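Local coordinates for homospermidine synthase (Legionella pneumophila subsp. pneumophila str. Philadelphia 1, PDB 2PH5), which binds NAD in a Rossmann-type domain and probably acts as a homospermidine synthase, a transferase that makes the polyamine homospermidine, at residues Leu28-Phe33 / Pro387-Thr392; Gly244-His249 / Arg314-Tyr319; Ala370-Ser375 / Gly438-Asp443. One frame throughout, in Å; residues are numbered along the deposited sequence.

Contact 1: residues Leu28-Phe33 / Pro387-Thr392; sequences LMPLIF and PYNNAT
Pro-30 and Pro-387 bring the two backbones together, their CA atoms 6.9 Å apart, where a turn of helix 23-35 faces the loop that leads into helix 391-408. The touch is small, with 156 Å² buried in all, and mostly apolar. Pro-30 is its hub: CG lies 3.9 Å from CG of Pro-387, and the two rings slide past each other in opposite directions rather than stacking. The same CG of Pro-30 sits 3.7 Å from the carbonyl O of Pro-387. Pro-30 CG also meets the Tyr-388 ring at its edge, near the ring plane, 4.0 Å from CD2. Tyr-388 CG stands anti to its own carbonyl carbon (chi1 -48°), which sets the ring beside the backbone N with this edge at Pro-30, and the backbone there takes the left-handed region.

Asn-389 helps to hold the loop together. Its ND2 donates to O of Pro-387 at 2.9 Å with an N-H...O angle of 148°, the acceptor lying somewhat out of the amide plane, and donates also to the carbonyl O of Ala-27 on helix 23-35. The amide is thereby tied to both partners of the contact, while OD1 bonds Ser-393 OG. Leu-31 reaches the amide more loosely, CD1 to Asn-389 ND2 being 4.5 Å. Asn-390 is the N-cap of helix 391-408, OD1 accepting from Ser-393 N.

Helix 23-35 follows the glycine-rich turn of the Rossmann-type NAD domain, and the Asn-389 side chain is about 11 Å from the bound NAD, so the contact joins the two domains near the pocket but not at it. Around it, Tyr-388 rests on Val-55 and Gln-58 of helix 55-59, Pro-30 leans on Tyr-59, Leu-31 packs on Val-397 and Ile-401 of helix 391-408, and Met-29 packs on Ile-45 of strand 43-47.

Contact 2: residues Gly244-His249 / Arg314-Tyr319; sequences GTHEAH and RPTVHY
Thr-316 and Glu-247 meet because each holds its second side-chain atom beside its own backbone N: OG1 of Thr-316 is anti to the carbonyl carbon (chi1 -78°), and so is CG of Glu-247 (chi1 -60°). A bend at chi2 of Glu-247 turns CD toward Thr-316, and the two side chains cross at about a right angle. Thr-316 OG1 donates to OE1 of Glu-247, on the lone pair turned away from OE2, at 2.6 Å, and it accepts from Gly-244 N at 2.7 Å, so two bonds grip one buried hydroxyl. Gly-244 opens a type I beta turn that ends at Glu-247, whose N bonds back to Gly-244 O. The turn follows strand 238-242 and docks on the start of strand 316-319, part of the mixed sheet of the C-terminal domain. Its second anchor is Arg-314 O, which receives Thr-245 N at 2.7 Å, in the carbonyl plane, and Thr-245 OG1 at 3.2 Å, from a donor tilted off that plane. Close packing of the backbones is clear from Gly-244, whose CA lies 3.8 Å from CA of Thr-316. The other carboxylate oxygen, Glu-247 OE2, accepts from Phe-466 N, and His-246 NE2 is bonded to Trp-464 O, linking the turn to the C-terminal tail.

Contact 3: residues Ala370-Ser375 / Gly438-Asp443; sequences AYWYGS and GGYYTD
Tyr-371 presents a ring edge to the face of Tyr-441: Tyr-371 CD1 lies 3.3 Å above the Tyr-441 ring plane, over its centre. The centroids of the two rings are 4.6 Å apart and the planes open to 56°, an edge-to-face pair. CG of Tyr-371 is anti to its backbone N (chi1 -172°), which places the ring so that its CD1 edge comes over the Tyr-441 face, and the side chains cross obliquely. On the opposite face of the sheet Trp-372 and Tyr-440 lie side by side, pointing the same way, with Tyr-440 CD1 at the indole edge, 3.6 Å from Trp-372 CE3. Next to them Ala-370 CB touches Thr-442 CG2.

These pairs are set by an antiparallel ladder between strands 370-378 and 436-442, the latter at the edge of the mixed sheet within this chain. Tyr-371 with Tyr-441 and Tyr-373 with Gly-439 are non-hydrogen-bonded pairs. Trp-372 with Tyr-440 is hydrogen-bonded, Trp-372 N to Tyr-440 O being 2.8 Å and Tyr-440 N to Trp-372 O 2.7 Å.

Gly-439 has no side chain where the Tyr-371 phenol passes: the Tyr-371 OH is 3.1 Å from Gly-439 CA. Tyr-373 CD2 likewise lies 3.4 Å from Gly-439 N. The Tyr-371 hydroxyl bonds Asn-173 ND2 on helix 158-176, which covers this face, while Tyr-441 OH bonds Asp-177 OD2.

Overall arrangement
Contacts 2 and 3 both reach the mixed sheet of the C-terminal domain, contact 2 through strand 311-322 and contact 3 through strands 370-378 and 436-442, with centres about 19 Å apart. They come in series along the chain. Contact 1 lies about 27 Å from contact 3 and about 36 Å from contact 2, centre to centre, and on the opposite side of the chain's centre from contact 2. It joins the NAD-binding and C-terminal domains: the chain leaves helix 23-35, passes through contact 2 and the first strand of contact 3, and returns at 387-392 before that ladder closes at 438-443. The C-terminal domain is thus joined back to the NAD-binding domain between the two strands of contact 3.

Contact 1: residues Leu28-Phe33 / Pro387-Thr392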
loop_
_atom_site.group_PDB
_atom_site.type_symbol
_atom_site.label_atom_id
_atom_site.label_comp_id
_atom_site.label_asym_id
_atom_site.label_seq_id
_atom_site.Cartn_x
_atom_site.Cartn_y
_atom_site.Cartn_z
ATOM N N LEU A 28 26.856 6.576 -11.826
ATOM C CA LEU A 28 27.628 6.212 -13.005
ATOM C C LEU A 28 29.126 6.386 -12.778
ATOM O O LEU A 28 29.927 5.575 -13.234
ATOM C CB LEU A 28 27.207 7.077 -14.188
ATOM C CG LEU A 28 27.136 6.432 -15.577
ATOM C CD1 LEU A 28 27.150 7.528 -16.624
ATOM C CD2 LEU A 28 28.286 5.495 -15.806
HETATM N N MSE A 29 29.491 7.445 -12.064
HETATM C CA MSE A 29 30.887 7.767 -11.789
HETATM C C MSE A 29 31.801 6.568 -11.575
HETATM O O MSE A 29 32.785 6.394 -12.297
HETATM C CB MSE A 29 30.979 8.695 -10.586
HETATM C CG MSE A 29 30.538 10.097 -10.884
HETATM SE SE MSE A 29 31.803 10.973 -12.032
HETATM C CE MSE A 29 32.634 12.126 -10.719
ATOM N N PRO A 30 31.491 5.725 -10.579
ATOM C CA PRO A 30 32.308 4.545 -10.293
ATOM C C PRO A 30 32.568 3.642 -11.501
ATOM O O PRO A 30 33.696 3.194 -11.711
ATOM C CB PRO A 30 31.503 3.832 -9.215
ATOM C CG PRO A 30 30.844 4.959 -8.500
ATOM C CD PRO A 30 30.374 5.822 -9.623
ATOM N N LEU A 31 31.530 3.375 -12.291
ATOM C CA LEU A 31 31.663 2.497 -13.453
ATOM C C LEU A 31 32.541 3.063 -14.570
ATOM O O LEU A 31 33.155 2.314 -15.326
ATOM C CB LEU A 31 30.274 2.125 -14.015
ATOM C CG LEU A 31 29.498 1.000 -13.312
ATOM C CD1 LEU A 31 29.216 1.403 -11.886
ATOM C CD2 LEU A 31 28.188 0.699 -14.041
ATOM N N ILE A 32 32.607 4.383 -14.671
ATOM C CA ILE A 32 33.419 5.005 -15.704
ATOM C C ILE A 32 34.906 4.853 -15.392
ATOM O O ILE A 32 35.713 4.545 -16.273
ATOM C CB ILE A 32 33.087 6.485 -15.832
ATOM C CG1 ILE A 32 31.580 6.652 -16.036
ATOM C CG2 ILE A 32 33.862 7.085 -16.992
ATOM C CD1 ILE A 32 31.117 8.088 -16.067
ATOM N N PHE A 33 35.271 5.068 -14.135
ATOM C CA PHE A 33 36.664 4.938 -13.741
ATOM C C PHE A 33 37.035 3.479 -13.550
ATOM O O PHE A 33 38.209 3.135 -13.458
ATOM C CB PHE A 33 36.927 5.726 -12.462
ATOM C CG PHE A 33 36.876 7.205 -12.659
ATOM C CD1 PHE A 33 37.863 7.851 -13.397
ATOM C CD2 PHE A 33 35.820 7.953 -12.146
ATOM C CE1 PHE A 33 37.800 9.228 -13.624
ATOM C CE2 PHE A 33 35.746 9.327 -12.366
ATOM C CZ PHE A 33 36.737 9.967 -13.106
ATOM N N PRO A 387 30.326 1.772 -5.110
ATOM C CA PRO A 387 29.784 2.718 -4.135
ATOM C C PRO A 387 28.725 3.603 -4.798
ATOM O O PRO A 387 28.509 3.528 -6.015
ATOM C CB PRO A 387 31.015 3.516 -3.728
ATOM C CG PRO A 387 31.771 3.606 -5.013
ATOM C CD PRO A 387 31.673 2.190 -5.546
ATOM N N TYR A 388 28.075 4.437 -3.990
ATOM C CA TYR A 388 27.051 5.359 -4.481
ATOM C C TYR A 388 26.046 4.619 -5.356
ATOM O O TYR A 388 25.579 5.140 -6.369
ATOM C CB TYR A 388 27.724 6.471 -5.289
ATOM C CG TYR A 388 28.908 7.071 -4.579
ATOM C CD1 TYR A 388 28.734 7.831 -3.426
ATOM C CD2 TYR A 388 30.210 6.846 -5.034
ATOM C CE1 TYR A 388 29.825 8.354 -2.736
ATOM C CE2 TYR A 388 31.314 7.365 -4.349
ATOM C CZ TYR A 388 31.109 8.118 -3.200
ATOM O OH TYR A 388 32.168 8.643 -2.493
ATOM N N ASN A 389 25.713 3.400 -4.950
ATOM C CA ASN A 389 24.792 2.569 -5.706
ATOM C C ASN A 389 23.948 1.640 -4.848
ATOM O O ASN A 389 24.398 1.128 -3.813
ATOM C CB ASN A 389 25.575 1.703 -6.699
ATOM C CG ASN A 389 25.744 2.363 -8.050
ATOM O OD1 ASN A 389 24.806 2.416 -8.856
ATOM N ND2 ASN A 389 26.940 2.867 -8.310
ATOM N N ASN A 390 22.707 1.447 -5.279
ATOM C CA ASN A 390 21.822 0.511 -4.620
ATOM C C ASN A 390 21.515 -0.487 -5.729
ATOM O O ASN A 390 21.996 -0.331 -6.849
ATOM C CB ASN A 390 20.535 1.170 -4.080
ATOM C CG ASN A 390 19.777 1.972 -5.125
ATOM O OD1 ASN A 390 19.562 1.522 -6.256
ATOM N ND2 ASN A 390 19.343 3.167 -4.736
ATOM N N ALA A 391 20.739 -1.517 -5.416
ATOM C CA ALA A 391 20.397 -2.534 -6.392
ATOM C C ALA A 391 19.821 -1.920 -7.669
ATOM O O ALA A 391 20.242 -2.261 -8.774
ATOM C CB ALA A 391 19.406 -3.511 -5.785
ATOM N N THR A 392 18.873 -1.003 -7.503
ATOM C CA THR A 392 18.208 -0.338 -8.622
ATOM C C THR A 392 19.141 0.508 -9.474
ATOM O O THR A 392 19.230 0.302 -10.684
ATOM C CB THR A 392 17.054 0.566 -8.117
ATOM O OG1 THR A 392 16.178 -0.204 -7.286
ATOM C CG2 THR A 392 16.263 1.141 -9.285
#

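Contact 2: residues Gly244-His249 / Arg314-Tyr319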
loop_
_atom_site.group_PDB
_atom_site.type_symbol
_atom_site.label_atom_id
_atom_site.label_comp_id
_atom_site.label_asym_id
_atom_site.label_seq_id
_atom_site.Cartn_x
_atom_site.Cartn_y
_atom_site.Cartn_z
ATOM N N GLY A 244 -1.833 -6.911 -28.203
ATOM C CA GLY A 244 -1.466 -8.103 -28.941
ATOM C C GLY A 244 -2.601 -8.613 -29.808
ATOM O O GLY A 244 -3.771 -8.437 -29.472
ATOM N N THR A 245 -2.259 -9.247 -30.927
ATOM C CA THR A 245 -3.263 -9.783 -31.842
ATOM C C THR A 245 -4.082 -10.945 -31.264
ATOM O O THR A 245 -5.134 -11.274 -31.799
ATOM C CB THR A 245 -2.618 -10.232 -33.167
ATOM O OG1 THR A 245 -1.386 -10.910 -32.899
ATOM C CG2 THR A 245 -2.346 -9.031 -34.060
ATOM N N HIS A 246 -3.626 -11.553 -30.173
ATOM C CA HIS A 246 -4.376 -12.659 -29.583
ATOM C C HIS A 246 -5.513 -12.170 -28.700
ATOM O O HIS A 246 -6.490 -12.891 -28.508
ATOM C CB HIS A 246 -3.471 -13.557 -28.734
ATOM C CG HIS A 246 -3.234 -13.034 -27.352
ATOM N ND1 HIS A 246 -2.454 -11.925 -27.098
ATOM C CD2 HIS A 246 -3.725 -13.430 -26.152
ATOM C CE1 HIS A 246 -2.479 -11.660 -25.803
ATOM N NE2 HIS A 246 -3.243 -12.558 -25.206
ATOM N N GLU A 247 -5.374 -10.963 -28.151
ATOM C CA GLU A 247 -6.389 -10.384 -27.266
ATOM C C GLU A 247 -7.774 -10.510 -27.859
ATOM O O GLU A 247 -8.029 -10.076 -28.986
ATOM C CB GLU A 247 -6.102 -8.901 -26.993
ATOM C CG GLU A 247 -4.762 -8.608 -26.333
ATOM C CD GLU A 247 -4.653 -9.143 -24.910
ATOM O OE1 GLU A 247 -3.589 -8.937 -24.290
ATOM O OE2 GLU A 247 -5.617 -9.763 -24.414
ATOM N N ALA A 248 -8.675 -11.093 -27.083
ATOM C CA ALA A 248 -10.046 -11.303 -27.525
ATOM C C ALA A 248 -11.057 -10.505 -26.707
ATOM O O ALA A 248 -12.265 -10.649 -26.896
ATOM C CB ALA A 248 -10.374 -12.799 -27.456
ATOM N N HIS A 249 -10.563 -9.661 -25.807
ATOM C CA HIS A 249 -11.428 -8.844 -24.945
ATOM C C HIS A 249 -11.044 -7.368 -25.023
ATOM O O HIS A 249 -9.872 -7.035 -25.155
ATOM C CB HIS A 249 -11.304 -9.333 -23.502
ATOM C CG HIS A 249 -11.776 -10.739 -23.303
ATOM N ND1 HIS A 249 -13.089 -11.048 -23.020
ATOM C CD2 HIS A 249 -11.116 -11.920 -23.365
ATOM C CE1 HIS A 249 -13.216 -12.359 -22.916
ATOM N NE2 HIS A 249 -12.034 -12.912 -23.121
ATOM N N ARG A 314 1.499 -9.814 -33.327
ATOM C CA ARG A 314 1.941 -8.779 -32.418
ATOM C C ARG A 314 1.554 -9.184 -31.009
ATOM O O ARG A 314 0.391 -9.461 -30.731
ATOM C CB ARG A 314 1.272 -7.461 -32.774
ATOM C CG ARG A 314 1.607 -6.324 -31.850
ATOM C CD ARG A 314 0.584 -5.208 -31.997
ATOM N NE ARG A 314 0.752 -4.459 -33.234
ATOM C CZ ARG A 314 -0.191 -3.701 -33.780
ATOM N NH1 ARG A 314 -1.379 -3.595 -33.198
ATOM N NH2 ARG A 314 0.061 -3.042 -34.901
ATOM N N PRO A 315 2.533 -9.248 -30.101
ATOM C CA PRO A 315 2.255 -9.623 -28.713
ATOM C C PRO A 315 1.818 -8.411 -27.901
ATOM O O PRO A 315 2.012 -7.270 -28.317
ATOM C CB PRO A 315 3.596 -10.166 -28.235
ATOM C CG PRO A 315 4.566 -9.273 -28.950
ATOM C CD PRO A 315 3.986 -9.209 -30.357
ATOM N N THR A 316 1.207 -8.664 -26.753
ATOM C CA THR A 316 0.793 -7.583 -25.877
ATOM C C THR A 316 2.039 -7.273 -25.047
ATOM O O THR A 316 2.744 -8.189 -24.612
ATOM C CB THR A 316 -0.393 -8.024 -24.972
ATOM O OG1 THR A 316 -1.603 -8.004 -25.737
ATOM C CG2 THR A 316 -0.544 -7.102 -23.766
ATOM N N VAL A 317 2.323 -5.987 -24.864
ATOM C CA VAL A 317 3.490 -5.565 -24.101
ATOM C C VAL A 317 3.173 -4.409 -23.163
ATOM O O VAL A 317 2.629 -3.385 -23.583
ATOM C CB VAL A 317 4.646 -5.095 -25.017
ATOM C CG1 VAL A 317 5.876 -4.772 -24.169
ATOM C CG2 VAL A 317 4.972 -6.165 -26.051
ATOM N N HIS A 318 3.528 -4.586 -21.896
ATOM C CA HIS A 318 3.328 -3.569 -20.891
ATOM C C HIS A 318 4.171 -3.882 -19.660
ATOM O O HIS A 318 4.762 -4.958 -19.558
ATOM C CB HIS A 318 1.838 -3.428 -20.527
ATOM C CG HIS A 318 1.267 -4.592 -19.779
ATOM N ND1 HIS A 318 1.623 -4.888 -18.480
ATOM C CD2 HIS A 318 0.321 -5.497 -20.127
ATOM C CE1 HIS A 318 0.917 -5.923 -18.061
ATOM N NE2 HIS A 318 0.118 -6.311 -19.039
ATOM N N TYR A 319 4.218 -2.924 -18.740
ATOM C CA TYR A 319 5.007 -3.004 -17.518
ATOM C C TYR A 319 4.163 -3.513 -16.326
ATOM O O TYR A 319 2.996 -3.154 -16.183
ATOM C CB TYR A 319 5.568 -1.590 -17.245
ATOM C CG TYR A 319 6.733 -1.469 -16.275
ATOM C CD1 TYR A 319 7.137 -0.215 -15.791
ATOM C CD2 TYR A 319 7.428 -2.599 -15.835
ATOM C CE1 TYR A 319 8.207 -0.095 -14.882
ATOM C CE2 TYR A 319 8.492 -2.496 -14.935
ATOM C CZ TYR A 319 8.875 -1.243 -14.465
ATOM O OH TYR A 319 9.935 -1.148 -13.585
#

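Contact 3: residues Ala370-Ser375 / Gly438-Asp443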
loop_
_atom_site.group_PDB
_atom_site.type_symbol
_atom_site.label_atom_id
_atom_site.label_comp_id
_atom_site.label_asym_id
_atom_site.label_seq_id
_atom_site.Cartn_x
_atom_site.Cartn_y
_atom_site.Cartn_z
ATOM N N ALA A 370 5.571 -20.286 -18.947
ATOM C CA ALA A 370 6.008 -18.896 -18.867
ATOM C C ALA A 370 7.501 -18.883 -18.574
ATOM O O ALA A 370 8.000 -19.706 -17.808
ATOM C CB ALA A 370 5.249 -18.155 -17.780
ATOM N N TYR A 371 8.204 -17.940 -19.187
ATOM C CA TYR A 371 9.649 -17.810 -19.028
ATOM C C TYR A 371 10.029 -16.400 -18.573
ATOM O O TYR A 371 9.569 -15.406 -19.140
ATOM C CB TYR A 371 10.328 -18.103 -20.359
ATOM C CG TYR A 371 11.830 -18.198 -20.282
ATOM C CD1 TYR A 371 12.449 -19.337 -19.766
ATOM C CD2 TYR A 371 12.636 -17.166 -20.755
ATOM C CE1 TYR A 371 13.831 -19.454 -19.727
ATOM C CE2 TYR A 371 14.017 -17.270 -20.721
ATOM C CZ TYR A 371 14.608 -18.418 -20.207
ATOM O OH TYR A 371 15.979 -18.521 -20.182
ATOM N N TRP A 372 10.878 -16.326 -17.557
ATOM C CA TRP A 372 11.336 -15.043 -17.035
ATOM C C TRP A 372 12.851 -15.003 -17.083
ATOM O O TRP A 372 13.521 -15.864 -16.509
ATOM C CB TRP A 372 10.893 -14.855 -15.589
ATOM C CG TRP A 372 11.154 -13.489 -15.035
ATOM C CD1 TRP A 372 10.259 -12.453 -14.941
ATOM C CD2 TRP A 372 12.377 -13.012 -14.453
ATOM N NE1 TRP A 372 10.849 -11.370 -14.331
ATOM C CE2 TRP A 372 12.146 -11.687 -14.022
ATOM C CE3 TRP A 372 13.646 -13.575 -14.254
ATOM C CZ2 TRP A 372 13.135 -10.918 -13.402
ATOM C CZ3 TRP A 372 14.633 -12.813 -13.638
ATOM C CH2 TRP A 372 14.370 -11.494 -13.217
ATOM N N TYR A 373 13.386 -14.003 -17.772
ATOM C CA TYR A 373 14.823 -13.839 -17.879
ATOM C C TYR A 373 15.155 -12.432 -17.415
ATOM O O TYR A 373 14.544 -11.472 -17.872
ATOM C CB TYR A 373 15.275 -14.043 -19.323
ATOM C CG TYR A 373 16.766 -13.994 -19.482
ATOM C CD1 TYR A 373 17.430 -12.779 -19.581
ATOM C CD2 TYR A 373 17.523 -15.166 -19.498
ATOM C CE1 TYR A 373 18.806 -12.727 -19.696
ATOM C CE2 TYR A 373 18.911 -15.128 -19.612
ATOM C CZ TYR A 373 19.544 -13.904 -19.713
ATOM O OH TYR A 373 20.912 -13.828 -19.865
ATOM N N GLY A 374 16.109 -12.315 -16.495
ATOM C CA GLY A 374 16.477 -11.008 -15.988
ATOM C C GLY A 374 17.569 -10.991 -14.934
ATOM O O GLY A 374 18.323 -11.955 -14.771
ATOM N N SER A 375 17.646 -9.875 -14.215
ATOM C CA SER A 375 18.649 -9.675 -13.180
ATOM C C SER A 375 18.079 -9.600 -11.778
ATOM O O SER A 375 17.115 -8.884 -11.528
ATOM C CB SER A 375 19.430 -8.388 -13.458
ATOM O OG SER A 375 19.992 -7.861 -12.270
ATOM N N GLY A 438 19.695 -14.893 -15.351
ATOM C CA GLY A 438 19.334 -16.104 -16.070
ATOM C C GLY A 438 17.837 -16.241 -16.334
ATOM O O GLY A 438 17.048 -15.340 -16.031
ATOM N N GLY A 439 17.452 -17.382 -16.902
ATOM C CA GLY A 439 16.057 -17.642 -17.216
ATOM C C GLY A 439 15.406 -18.605 -16.240
ATOM O O GLY A 439 16.072 -19.428 -15.614
ATOM N N TYR A 440 14.092 -18.489 -16.100
ATOM C CA TYR A 440 13.345 -19.343 -15.198
ATOM C C TYR A 440 11.990 -19.673 -15.809
ATOM O O TYR A 440 11.244 -18.781 -16.228
ATOM C CB TYR A 440 13.127 -18.654 -13.852
ATOM C CG TYR A 440 14.379 -18.118 -13.206
ATOM C CD1 TYR A 440 14.932 -16.904 -13.613
ATOM C CD2 TYR A 440 14.995 -18.811 -12.162
ATOM C CE1 TYR A 440 16.062 -16.385 -12.993
ATOM C CE2 TYR A 440 16.124 -18.306 -11.532
ATOM C CZ TYR A 440 16.653 -17.088 -11.952
ATOM O OH TYR A 440 17.757 -16.569 -11.310
ATOM N N TYR A 441 11.689 -20.964 -15.857
ATOM C CA TYR A 441 10.428 -21.462 -16.385
ATOM C C TYR A 441 9.477 -21.627 -15.208
ATOM O O TYR A 441 9.913 -21.840 -14.076
ATOM C CB TYR A 441 10.641 -22.821 -17.060
ATOM C CG TYR A 441 11.155 -22.739 -18.477
ATOM C CD1 TYR A 441 10.323 -22.319 -19.511
ATOM C CD2 TYR A 441 12.481 -23.047 -18.784
ATOM C CE1 TYR A 441 10.793 -22.199 -20.816
ATOM C CE2 TYR A 441 12.966 -22.930 -20.091
ATOM C CZ TYR A 441 12.113 -22.502 -21.098
ATOM O OH TYR A 441 12.581 -22.350 -22.384
ATOM N N THR A 442 8.181 -21.517 -15.469
ATOM C CA THR A 442 7.188 -21.695 -14.421
ATOM C C THR A 442 5.850 -22.104 -14.997
ATOM O O THR A 442 5.496 -21.707 -16.103
ATOM C CB THR A 442 6.963 -20.419 -13.594
ATOM O OG1 THR A 442 5.866 -20.636 -12.700
ATOM C CG2 THR A 442 6.635 -19.239 -14.495
ATOM N N ASP A 443 5.114 -22.897 -14.226
ATOM C CA ASP A 443 3.797 -23.381 -14.618
ATOM C C ASP A 443 2.720 -22.402 -14.177
ATOM O O ASP A 443 1.527 -22.694 -14.249
ATOM C CB ASP A 443 3.521 -24.759 -13.992
ATOM C CG ASP A 443 3.596 -24.743 -12.468
ATOM O OD1 ASP A 443 3.359 -25.801 -11.852
ATOM O OD2 ASP A 443 3.894 -23.681 -11.880
#